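Local coordinates for protein SmhA (Serratia marcescens, PDB 7A27) that probably serves as one component of the tripartite alpha-pore-forming toxin Smh, and is seen here in its soluble, largely helical form, at residues 7-12 against 310-315; 39-44 against 229-234; 84-89 against 117-122; 203-208 against 270-275. One frame throughout, in Å; residues are numbered along the deposited sequence.

Interaction 1: residues 7-12 against 310-315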
loop_
_atom_site.group_PDB
_atom_site.type_symbol
_atom_site.label_atom_id
_atom_site.label_comp_id
_atom_site.label_asym_id
_atom_site.label_seq_id
_atom_site.Cartn_x
_atom_site.Cartn_y
_atom_site.Cartn_z
ATOM N N ILE A 7 18.880 -4.837 -28.338
ATOM C CA ILE A 7 19.098 -4.160 -27.023
ATOM C C ILE A 7 17.763 -3.623 -26.511
ATOM O O ILE A 7 16.958 -3.125 -27.288
ATOM C CB ILE A 7 20.207 -3.084 -27.037
ATOM C CG1 ILE A 7 19.874 -1.882 -27.912
ATOM C CG2 ILE A 7 21.529 -3.696 -27.435
ATOM C CD1 ILE A 7 20.806 -0.698 -27.718
ATOM N N ASP A 8 17.588 -3.740 -25.205
ATOM C CA ASP A 8 16.390 -3.345 -24.429
ATOM C C ASP A 8 16.854 -2.348 -23.356
ATOM O O ASP A 8 17.343 -2.787 -22.316
ATOM C CB ASP A 8 15.737 -4.605 -23.844
ATOM C CG ASP A 8 14.595 -4.353 -22.886
ATOM O OD1 ASP A 8 13.983 -3.289 -22.999
ATOM O OD2 ASP A 8 14.334 -5.223 -22.039
ATOM N N LEU A 9 16.728 -1.051 -23.609
ATOM C CA LEU A 9 17.084 0.034 -22.653
ATOM C C LEU A 9 15.811 0.534 -21.951
ATOM O O LEU A 9 15.849 1.639 -21.368
ATOM C CB LEU A 9 17.777 1.173 -23.413
ATOM C CG LEU A 9 19.116 0.851 -24.064
ATOM C CD1 LEU A 9 19.633 2.031 -24.869
ATOM C CD2 LEU A 9 20.121 0.461 -23.009
ATOM N N SER A 10 14.740 -0.255 -21.972
ATOM C CA SER A 10 13.411 0.106 -21.413
ATOM C C SER A 10 13.390 -0.072 -19.895
ATOM O O SER A 10 14.273 -0.731 -19.316
ATOM C CB SER A 10 12.316 -0.738 -22.029
ATOM O OG SER A 10 12.225 -2.018 -21.404
ATOM N N PRO A 11 12.376 0.525 -19.232
ATOM C CA PRO A 11 12.124 0.321 -17.810
ATOM C C PRO A 11 11.574 -1.069 -17.480
ATOM O O PRO A 11 11.331 -1.333 -16.343
ATOM C CB PRO A 11 11.006 1.303 -17.435
ATOM C CG PRO A 11 10.857 2.219 -18.632
ATOM C CD PRO A 11 11.462 1.504 -19.817
ATOM N N GLN A 12 11.320 -1.887 -18.496
ATOM C CA GLN A 12 10.714 -3.232 -18.334
ATOM C C GLN A 12 9.399 -3.041 -17.583
ATOM O O GLN A 12 8.765 -2.009 -17.803
ATOM C CB GLN A 12 11.761 -4.164 -17.714
ATOM C CG GLN A 12 13.062 -4.084 -18.501
ATOM C CD GLN A 12 13.893 -5.329 -18.496
ATOM O OE1 GLN A 12 13.432 -6.403 -18.165
ATOM N NE2 GLN A 12 15.138 -5.168 -18.897
ATOM N N GLU A 310 21.070 -6.057 -15.955
ATOM C CA GLU A 310 21.545 -7.088 -16.914
ATOM C C GLU A 310 21.332 -6.567 -18.347
ATOM O O GLU A 310 22.261 -6.678 -19.164
ATOM C CB GLU A 310 20.835 -8.429 -16.701
ATOM C CG GLU A 310 21.255 -9.242 -15.486
ATOM C CD GLU A 310 20.387 -10.493 -15.273
ATOM O OE1 GLU A 310 20.192 -10.909 -14.078
ATOM O OE2 GLU A 310 19.885 -11.065 -16.296
ATOM N N ALA A 311 20.169 -5.991 -18.649
ATOM C CA ALA A 311 19.813 -5.484 -19.991
ATOM C C ALA A 311 20.802 -4.404 -20.424
ATOM O O ALA A 311 21.190 -4.399 -21.600
ATOM C CB ALA A 311 18.410 -4.944 -19.973
ATOM N N TYR A 312 21.179 -3.524 -19.498
ATOM C CA TYR A 312 22.086 -2.381 -19.755
ATOM C C TYR A 312 23.527 -2.880 -19.923
ATOM O O TYR A 312 24.248 -2.340 -20.792
ATOM C CB TYR A 312 21.917 -1.320 -18.668
ATOM C CG TYR A 312 20.909 -0.251 -18.989
ATOM C CD1 TYR A 312 19.559 -0.536 -19.084
ATOM C CD2 TYR A 312 21.301 1.058 -19.210
ATOM C CE1 TYR A 312 18.632 0.443 -19.396
ATOM C CE2 TYR A 312 20.379 2.051 -19.508
ATOM C CZ TYR A 312 19.038 1.743 -19.604
ATOM O OH TYR A 312 18.139 2.712 -19.925
ATOM N N LEU A 313 23.930 -3.892 -19.156
ATOM C CA LEU A 313 25.291 -4.491 -19.210
ATOM C C LEU A 313 25.523 -5.121 -20.590
ATOM O O LEU A 313 26.603 -4.883 -21.160
ATOM C CB LEU A 313 25.431 -5.526 -18.085
ATOM C CG LEU A 313 26.802 -6.184 -17.967
ATOM C CD1 LEU A 313 27.886 -5.134 -17.763
ATOM C CD2 LEU A 313 26.837 -7.197 -16.839
ATOM N N THR A 314 24.547 -5.903 -21.071
ATOM C CA THR A 314 24.568 -6.605 -22.382
ATOM C C THR A 314 24.520 -5.602 -23.536
ATOM O O THR A 314 25.182 -5.872 -24.553
ATOM C CB THR A 314 23.486 -7.681 -22.496
ATOM O OG1 THR A 314 22.212 -7.077 -22.325
ATOM C CG2 THR A 314 23.664 -8.792 -21.486
ATOM N N ALA A 315 23.782 -4.504 -23.376
ATOM C CA ALA A 315 23.566 -3.454 -24.393
ATOM C C ALA A 315 24.851 -2.692 -24.706
ATOM O O ALA A 315 25.082 -2.429 -25.897
ATOM C CB ALA A 315 22.514 -2.494 -23.917
#
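Residues 7-12 run as an irregular strip past one turn of helix 301-321, with the CA atoms of Ile-7 and Ala-315 5.2 Å apart and those of Leu-9 and Tyr-312 6.3 Å apart. Leu-9 and Tyr-312 meet twice, once through carbon and once through oxygen. CD2 of Leu-9 sits over the middle of the Tyr-312 ring, 3.7 Å from its centroid and 8° off the normal, a CH-pi contact over the face. The Tyr-312 hydroxyl donates to Leu-9 O, OH to O 2.9 Å, approaching from above the carbonyl plane. That same oxygen also bonds Trp-342 of helix 325-358, so the buried carbonyl is held by two donors. Ile-7 lays CG2 against CB of Ala-315 at 3.8 Å, and CB of Ala-311 lies 3.4 Å from Asp-8 O. The loop's path is set from within: Asp-8 OD1 accepts from Ser-10 N and, on its syn lone pair, from Ser-10 OG, while Ser-10 OG accepts in turn from Gln-12 N. The arrangement is an Asx turn running directly into an ST turn, here steering the chain from the flank of a helical bundle into helix 14-37.

Interaction 2: residues 39-44 against 229-234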
loop_
_atom_site.group_PDB
_atom_site.type_symbol
_atom_site.label_atom_id
_atom_site.label_comp_id
_atom_site.label_asym_id
_atom_site.label_seq_id
_atom_site.Cartn_x
_atom_site.Cartn_y
_atom_site.Cartn_z
ATOM N N GLN A 39 -10.910 5.588 18.563
ATOM C CA GLN A 39 -11.015 5.835 20.014
ATOM C C GLN A 39 -10.434 4.608 20.727
ATOM O O GLN A 39 -10.750 3.494 20.324
ATOM C CB GLN A 39 -12.507 6.018 20.324
ATOM C CG GLN A 39 -12.846 6.739 21.621
ATOM C CD GLN A 39 -14.311 6.654 22.004
ATOM O OE1 GLN A 39 -15.010 5.694 21.670
ATOM N NE2 GLN A 39 -14.773 7.635 22.774
ATOM N N LEU A 40 -9.577 4.798 21.720
ATOM C CA LEU A 40 -9.012 3.726 22.586
ATOM C C LEU A 40 -10.114 3.241 23.534
ATOM O O LEU A 40 -11.143 3.940 23.691
ATOM C CB LEU A 40 -7.836 4.291 23.398
ATOM C CG LEU A 40 -6.550 4.579 22.613
ATOM C CD1 LEU A 40 -5.738 5.698 23.236
ATOM C CD2 LEU A 40 -5.718 3.317 22.498
ATOM N N LEU A 41 -9.915 2.071 24.135
ATOM C CA LEU A 41 -10.825 1.530 25.172
ATOM C C LEU A 41 -10.321 2.096 26.495
ATOM O O LEU A 41 -9.151 1.835 26.801
ATOM C CB LEU A 41 -10.784 -0.005 25.153
ATOM C CG LEU A 41 -11.615 -0.705 26.225
ATOM C CD1 LEU A 41 -13.085 -0.376 26.057
ATOM C CD2 LEU A 41 -11.386 -2.201 26.184
ATOM N N THR A 42 -11.124 2.874 27.213
ATOM C CA THR A 42 -10.704 3.499 28.504
ATOM C C THR A 42 -11.269 2.664 29.668
ATOM O O THR A 42 -10.533 2.433 30.637
ATOM C CB THR A 42 -11.084 4.996 28.588
ATOM O OG1 THR A 42 -12.424 5.183 29.049
ATOM C CG2 THR A 42 -10.908 5.745 27.282
ATOM N N SER A 43 -12.531 2.224 29.559
ATOM C CA SER A 43 -13.323 1.538 30.616
ATOM C C SER A 43 -12.493 0.521 31.403
ATOM O O SER A 43 -11.761 -0.259 30.791
ATOM C CB SER A 43 -14.550 0.889 30.034
ATOM O OG SER A 43 -15.294 0.232 31.046
ATOM N N GLN A 44 -12.629 0.544 32.728
ATOM C CA GLN A 44 -12.003 -0.419 33.668
ATOM C C GLN A 44 -13.103 -0.967 34.589
ATOM O O GLN A 44 -12.822 -1.249 35.767
ATOM C CB GLN A 44 -10.880 0.275 34.438
ATOM C CG GLN A 44 -9.675 0.636 33.594
ATOM C CD GLN A 44 -8.791 1.643 34.292
ATOM O OE1 GLN A 44 -9.187 2.255 35.278
ATOM N NE2 GLN A 44 -7.586 1.832 33.774
ATOM N N ALA A 229 -19.509 5.756 28.373
ATOM C CA ALA A 229 -20.911 5.444 28.004
ATOM C C ALA A 229 -20.907 4.449 26.832
ATOM O O ALA A 229 -21.642 3.438 26.905
ATOM C CB ALA A 229 -21.651 6.711 27.652
ATOM N N SER A 230 -20.078 4.678 25.804
ATOM C CA SER A 230 -19.995 3.779 24.626
ATOM C C SER A 230 -18.667 3.881 23.871
ATOM O O SER A 230 -18.122 4.972 23.716
ATOM C CB SER A 230 -21.150 4.026 23.708
ATOM O OG SER A 230 -21.027 5.287 23.068
ATOM N N TYR A 231 -18.221 2.732 23.359
ATOM C CA TYR A 231 -17.015 2.584 22.502
ATOM C C TYR A 231 -17.417 2.919 21.057
ATOM O O TYR A 231 -18.190 2.131 20.463
ATOM C CB TYR A 231 -16.432 1.175 22.669
ATOM C CG TYR A 231 -15.213 0.913 21.829
ATOM C CD1 TYR A 231 -13.949 1.244 22.273
ATOM C CD2 TYR A 231 -15.324 0.369 20.565
ATOM C CE1 TYR A 231 -12.830 1.052 21.479
ATOM C CE2 TYR A 231 -14.212 0.143 19.769
ATOM C CZ TYR A 231 -12.959 0.509 20.215
ATOM O OH TYR A 231 -11.858 0.291 19.433
ATOM N N MET A 232 -16.938 4.053 20.525
ATOM C CA MET A 232 -17.283 4.545 19.158
ATOM C C MET A 232 -16.363 3.929 18.101
ATOM O O MET A 232 -15.136 4.139 18.182
ATOM C CB MET A 232 -17.212 6.073 19.080
ATOM C CG MET A 232 -18.120 6.735 20.100
ATOM S SD MET A 232 -19.875 6.410 19.718
ATOM C CE MET A 232 -20.267 7.984 18.941
ATOM N N ILE A 233 -16.959 3.258 17.110
ATOM C CA ILE A 233 -16.248 2.515 16.026
ATOM C C ILE A 233 -16.110 3.400 14.788
ATOM O O ILE A 233 -17.137 3.842 14.226
ATOM C CB ILE A 233 -16.978 1.209 15.695
ATOM C CG1 ILE A 233 -17.091 0.321 16.941
ATOM C CG2 ILE A 233 -16.308 0.498 14.534
ATOM C CD1 ILE A 233 -18.001 -0.882 16.810
ATOM N N SER A 234 -14.864 3.645 14.388
ATOM C CA SER A 234 -14.494 4.449 13.200
ATOM C C SER A 234 -14.399 3.497 12.006
ATOM O O SER A 234 -13.939 2.342 12.186
ATOM C CB SER A 234 -13.209 5.223 13.429
ATOM O OG SER A 234 -13.297 6.060 14.588
#
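A two-stranded antiparallel sheet, consistent with the beta element of the head domain in ClyA-like toxins, here receives a loop along strand 230-237. The loop, 39-44, links helix 14-37 to helix 48-96 and reaches the strand through a side chain. Gln-39 has CG anti to its backbone N (chi1 -160°) and stays extended beyond it, which carries the amide across to the strand. Its OE1 takes the backbone N-H of Met-232, OE1 to N 2.8 Å, in a nearly straight bond (166° at the hydrogen) whose donor lies almost along the C=O axis. The same OE1 also lies 3.4 Å from CB of Met-232, whose chain then bends and leads away.

Tyr-231, with CG anti to its own backbone N, brings its ring to the loop backbone: CE1 lies 3.4 Å from Gln-39 O, and the backbone N of Leu-41 comes up at the ring's edge. CD1 of Leu-41 adds an apolar touch on CD1 of Tyr-231 at 4.2 Å.

Gln-38 continues the pattern, bonding Met-232 O and Ser-234 N, while Tyr-231 and Ile-233 turn their backbone bonds to strand 198-206. Helix 48-96 contributes Gln-58, which accepts from Leu-41 N, and helix 272-299 packs against Tyr-231 through Ser-279 and Val-280.

Interaction 3: residues 84-89 against 117-122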
loop_
_atom_site.group_PDB
_atom_site.type_symbol
_atom_site.label_atom_id
_atom_site.label_comp_id
_atom_site.label_asym_id
_atom_site.label_seq_id
_atom_site.Cartn_x
_atom_site.Cartn_y
_atom_site.Cartn_z
ATOM N N SER A 84 12.818 8.102 -10.693
ATOM C CA SER A 84 12.853 9.434 -11.356
ATOM C C SER A 84 14.298 9.724 -11.752
ATOM O O SER A 84 14.546 10.065 -12.936
ATOM C CB SER A 84 12.369 10.550 -10.471
ATOM O OG SER A 84 11.095 10.258 -9.943
ATOM N N ASN A 85 15.194 9.604 -10.760
ATOM C CA ASN A 85 16.644 9.861 -10.912
ATOM C C ASN A 85 17.145 9.087 -12.136
ATOM O O ASN A 85 17.823 9.689 -12.982
ATOM C CB ASN A 85 17.417 9.514 -9.633
ATOM C CG ASN A 85 17.309 10.550 -8.529
ATOM O OD1 ASN A 85 16.441 11.416 -8.551
ATOM N ND2 ASN A 85 18.231 10.496 -7.576
ATOM N N PHE A 86 16.788 7.809 -12.247
ATOM C CA PHE A 86 17.232 6.954 -13.369
ATOM C C PHE A 86 16.677 7.525 -14.679
ATOM O O PHE A 86 17.423 7.584 -15.669
ATOM C CB PHE A 86 16.822 5.497 -13.171
ATOM C CG PHE A 86 17.606 4.526 -14.021
ATOM C CD1 PHE A 86 17.279 4.316 -15.345
ATOM C CD2 PHE A 86 18.685 3.829 -13.502
ATOM C CE1 PHE A 86 18.005 3.437 -16.135
ATOM C CE2 PHE A 86 19.409 2.952 -14.295
ATOM C CZ PHE A 86 19.064 2.759 -15.614
ATOM N N ALA A 87 15.412 7.947 -14.709
ATOM C CA ALA A 87 14.810 8.540 -15.921
ATOM C C ALA A 87 15.650 9.732 -16.358
ATOM O O ALA A 87 15.992 9.808 -17.570
ATOM C CB ALA A 87 13.382 8.943 -15.685
ATOM N N ALA A 88 15.983 10.604 -15.403
ATOM C CA ALA A 88 16.782 11.824 -15.647
ATOM C C ALA A 88 18.109 11.443 -16.306
ATOM O O ALA A 88 18.511 12.116 -17.257
ATOM C CB ALA A 88 16.994 12.580 -14.367
ATOM N N LEU A 89 18.749 10.380 -15.826
ATOM C CA LEU A 89 20.051 9.904 -16.364
ATOM C C LEU A 89 19.878 9.423 -17.815
ATOM O O LEU A 89 20.765 9.705 -18.637
ATOM C CB LEU A 89 20.631 8.798 -15.470
ATOM C CG LEU A 89 21.036 9.209 -14.053
ATOM C CD1 LEU A 89 21.654 8.029 -13.330
ATOM C CD2 LEU A 89 22.000 10.386 -14.036
ATOM N N ASP A 117 25.418 -0.128 -13.470
ATOM C CA ASP A 117 25.935 0.000 -12.085
ATOM C C ASP A 117 24.850 0.625 -11.190
ATOM O O ASP A 117 24.554 0.051 -10.123
ATOM C CB ASP A 117 27.191 0.872 -12.080
ATOM C CG ASP A 117 28.047 0.790 -10.843
ATOM O OD1 ASP A 117 28.057 -0.289 -10.270
ATOM O OD2 ASP A 117 28.691 1.810 -10.485
ATOM N N VAL A 118 24.290 1.768 -11.600
ATOM C CA VAL A 118 23.274 2.515 -10.813
ATOM C C VAL A 118 22.084 1.593 -10.569
ATOM O O VAL A 118 21.623 1.516 -9.421
ATOM C CB VAL A 118 22.833 3.798 -11.526
ATOM C CG1 VAL A 118 21.639 4.456 -10.802
ATOM C CG2 VAL A 118 24.002 4.760 -11.677
ATOM N N ALA A 119 21.598 0.943 -11.620
ATOM C CA ALA A 119 20.475 -0.011 -11.546
ATOM C C ALA A 119 20.808 -1.081 -10.504
ATOM O O ALA A 119 19.920 -1.434 -9.720
ATOM C CB ALA A 119 20.234 -0.625 -12.898
ATOM N N GLN A 120 22.048 -1.562 -10.478
ATOM C CA GLN A 120 22.467 -2.615 -9.521
ATOM C C GLN A 120 22.383 -2.054 -8.090
ATOM O O GLN A 120 22.040 -2.839 -7.186
ATOM C CB GLN A 120 23.856 -3.163 -9.867
ATOM C CG GLN A 120 24.102 -4.541 -9.263
ATOM C CD GLN A 120 25.346 -5.241 -9.746
ATOM O OE1 GLN A 120 26.458 -4.785 -9.520
ATOM N NE2 GLN A 120 25.168 -6.400 -10.368
ATOM N N HIS A 121 22.689 -0.761 -7.890
ATOM C CA HIS A 121 22.596 -0.080 -6.568
ATOM C C HIS A 121 21.111 0.049 -6.181
ATOM O O HIS A 121 20.763 -0.280 -5.030
ATOM C CB HIS A 121 23.380 1.248 -6.525
ATOM C CG HIS A 121 24.838 1.095 -6.215
ATOM N ND1 HIS A 121 25.800 1.105 -7.220
ATOM C CD2 HIS A 121 25.505 0.910 -5.051
ATOM C CE1 HIS A 121 26.988 0.934 -6.698
ATOM N NE2 HIS A 121 26.835 0.803 -5.367
ATOM N N TYR A 122 20.258 0.451 -7.121
ATOM C CA TYR A 122 18.802 0.604 -6.886
ATOM C C TYR A 122 18.193 -0.776 -6.582
ATOM O O TYR A 122 17.250 -0.858 -5.788
ATOM C CB TYR A 122 18.162 1.377 -8.047
ATOM C CG TYR A 122 18.630 2.813 -8.200
ATOM C CD1 TYR A 122 19.265 3.502 -7.176
ATOM C CD2 TYR A 122 18.300 3.544 -9.334
ATOM C CE1 TYR A 122 19.608 4.842 -7.300
ATOM C CE2 TYR A 122 18.644 4.884 -9.477
ATOM C CZ TYR A 122 19.303 5.540 -8.458
ATOM O OH TYR A 122 19.674 6.849 -8.633
#
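Asp-117 O is gripped twice, both times by His-121: the backbone N of His-121 makes the regular helical bond at 3.0 Å, and its ND1 adds a weak one at 3.3 Å, bent to 141° at the hydrogen. The imidazole lies back along its own helix, and the meeting with 84-89 is left to other residues; no hydrogen bond crosses between the segments. Phe-86 and Tyr-122 carry much of it between them. With CG anti to its backbone N (chi1 -161°), the Phe-86 ring leans over to helix 104-155, where CE2 lies 3.9 Å from CB of Ala-119 and CD2 lies 4.1 Å from CG1 of Val-118.

The two helices are successive arms of an antiparallel hairpin in a long-helix bundle, consistent with that of ClyA-like toxins; their local axes pass 11.3 Å apart at 176°, a spacing wide enough for an aromatic ring to fit between them. Tyr-122 fills the next level along the interface. Its CE2 comes to the edge of the Phe-86 ring, near that ring's plane, and its OH touches CB of Asn-85 at 3.6 Å. CG1 of Val-118, one turn earlier, lies over a face of the Tyr-122 ring, offset toward the rim. Trp-305 of helix 301-321 meets both rings, edge-to-face with Tyr-122, and Trp-342 of helix 325-358 also meets Phe-86.

Interaction 4: residues 203-208 against 270-275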
loop_
_atom_site.group_PDB
_atom_site.type_symbol
_atom_site.label_atom_id
_atom_site.label_comp_id
_atom_site.label_asym_id
_atom_site.label_seq_id
_atom_site.Cartn_x
_atom_site.Cartn_y
_atom_site.Cartn_z
ATOM N N ALA A 203 -20.626 2.766 13.891
ATOM C CA ALA A 203 -21.265 1.893 14.896
ATOM C C ALA A 203 -20.830 2.296 16.301
ATOM O O ALA A 203 -19.943 3.155 16.438
ATOM C CB ALA A 203 -20.894 0.461 14.613
ATOM N N ALA A 204 -21.423 1.671 17.308
ATOM C CA ALA A 204 -21.162 1.961 18.728
ATOM C C ALA A 204 -21.493 0.736 19.572
ATOM O O ALA A 204 -22.356 -0.053 19.144
ATOM C CB ALA A 204 -21.989 3.144 19.122
ATOM N N VAL A 205 -20.823 0.604 20.715
ATOM C CA VAL A 205 -20.986 -0.529 21.667
ATOM C C VAL A 205 -21.346 0.031 23.036
ATOM O O VAL A 205 -20.467 0.513 23.736
ATOM C CB VAL A 205 -19.705 -1.382 21.751
ATOM C CG1 VAL A 205 -19.892 -2.619 22.641
ATOM C CG2 VAL A 205 -19.210 -1.798 20.373
ATOM N N PRO A 206 -22.634 0.030 23.443
ATOM C CA PRO A 206 -23.000 0.378 24.819
ATOM C C PRO A 206 -22.244 -0.507 25.828
ATOM O O PRO A 206 -22.158 -1.690 25.575
ATOM C CB PRO A 206 -24.507 0.085 24.881
ATOM C CG PRO A 206 -24.975 0.184 23.434
ATOM C CD PRO A 206 -23.793 -0.256 22.591
ATOM N N LEU A 207 -21.725 0.074 26.919
ATOM C CA LEU A 207 -20.953 -0.617 27.989
ATOM C C LEU A 207 -21.772 -0.598 29.298
ATOM O O LEU A 207 -22.238 0.483 29.662
ATOM C CB LEU A 207 -19.600 0.104 28.095
ATOM C CG LEU A 207 -18.766 0.170 26.801
ATOM C CD1 LEU A 207 -17.476 0.950 26.969
ATOM C CD2 LEU A 207 -18.424 -1.213 26.277
ATOM N N GLY A 208 -22.063 -1.777 29.869
ATOM C CA GLY A 208 -22.876 -1.990 31.097
ATOM C C GLY A 208 -22.722 -0.874 32.145
ATOM O O GLY A 208 -21.600 -0.498 32.491
ATOM N N ALA A 270 -25.434 -8.582 26.053
ATOM C CA ALA A 270 -24.875 -9.624 26.951
ATOM C C ALA A 270 -23.341 -9.643 26.909
ATOM O O ALA A 270 -22.754 -9.848 27.971
ATOM C CB ALA A 270 -25.447 -10.977 26.579
ATOM N N ASN A 271 -22.714 -9.509 25.728
ATOM C CA ASN A 271 -21.235 -9.558 25.537
ATOM C C ASN A 271 -20.759 -8.255 24.873
ATOM O O ASN A 271 -20.590 -8.233 23.646
ATOM C CB ASN A 271 -20.796 -10.771 24.708
ATOM C CG ASN A 271 -21.448 -12.058 25.150
ATOM O OD1 ASN A 271 -22.668 -12.192 25.085
ATOM N ND2 ASN A 271 -20.635 -13.013 25.565
ATOM N N ALA A 272 -20.544 -7.207 25.672
ATOM C CA ALA A 272 -20.120 -5.854 25.245
ATOM C C ALA A 272 -18.616 -5.829 24.967
ATOM O O ALA A 272 -18.198 -5.254 23.945
ATOM C CB ALA A 272 -20.474 -4.896 26.348
ATOM N N LEU A 273 -17.831 -6.450 25.846
ATOM C CA LEU A 273 -16.357 -6.420 25.750
ATOM C C LEU A 273 -15.904 -7.245 24.543
ATOM O O LEU A 273 -14.901 -6.861 23.923
ATOM C CB LEU A 273 -15.752 -6.912 27.067
ATOM C CG LEU A 273 -14.281 -6.549 27.285
ATOM C CD1 LEU A 273 -14.026 -5.068 27.043
ATOM C CD2 LEU A 273 -13.843 -6.912 28.691
ATOM N N LEU A 274 -16.610 -8.331 24.210
ATOM C CA LEU A 274 -16.274 -9.163 23.022
ATOM C C LEU A 274 -16.549 -8.331 21.768
ATOM O O LEU A 274 -15.707 -8.370 20.857
ATOM C CB LEU A 274 -17.095 -10.450 23.024
ATOM C CG LEU A 274 -16.952 -11.331 21.783
ATOM C CD1 LEU A 274 -15.532 -11.884 21.648
ATOM C CD2 LEU A 274 -17.957 -12.481 21.838
ATOM N N SER A 275 -17.679 -7.610 21.736
ATOM C CA SER A 275 -18.069 -6.689 20.635
ATOM C C SER A 275 -16.886 -5.756 20.326
ATOM O O SER A 275 -16.530 -5.603 19.139
ATOM C CB SER A 275 -19.314 -5.910 20.989
ATOM O OG SER A 275 -20.396 -6.780 21.313
#
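Val-205 forks at CB, which points toward the start of helix 272-299, and its two methyls then find different surroundings. CG1, anti to the backbone N (chi1 -175°), lies against the first turn of the helix, 3.4 Å from the carbonyl oxygen of Ala-272 and 3.7 Å from CB of Ser-275. CG2, beside the backbone N, only grazes CB of Ser-275 at 4.2 Å and packs on CD1 of Ile-233 in the adjacent strand. Beyond Val-205, the next two residues turn to CB of Ala-272: Pro-206 O lies 3.7 Å from it and CD2 of Leu-207 4.2 Å. Nothing polar bonds across, and the hydroxyl of Ser-275 is used at home: OG donates to Asn-271 O at 2.8 Å, in the carbonyl plane, which ties it back to the residue at the N-cap position and leaves its CB to face the valine. The strand end thus packs against the first turn of the helix. Strand 198-206 is paired here with strand 230-237, Val-205 bonding Tyr-231 through the backbone; helix 247-268 adds Ala-268 beside Val-205 and Tyr-264 beside Ser-275, while Met-46, from the loop ahead of helix 48-96, touches Leu-207.

In the fold
From the N terminus, 7-12 opens interaction 1, whose loop closes last, at 310-315, and encloses the other three. Interaction 2 opens next at 39-44. Inside its loop, interaction 3 opens and closes early. Interaction 4 then starts at 203-208, before interaction 2 closes at 229-234, and ends beyond it at 270-275, so these two cross; they meet in the shared sheet. Interactions 1 and 3 touch through Tyr-312 and Phe-86 on the opposite side of the chain's centre. Interaction 1 ties the N-terminal loop to helix 301-321, and interaction 3 pairs helices 48-96 and 104-155 beside it; interactions 2 and 4 tie the sheet to the loop between helices 14-37 and 48-96 and to the start of helix 272-299.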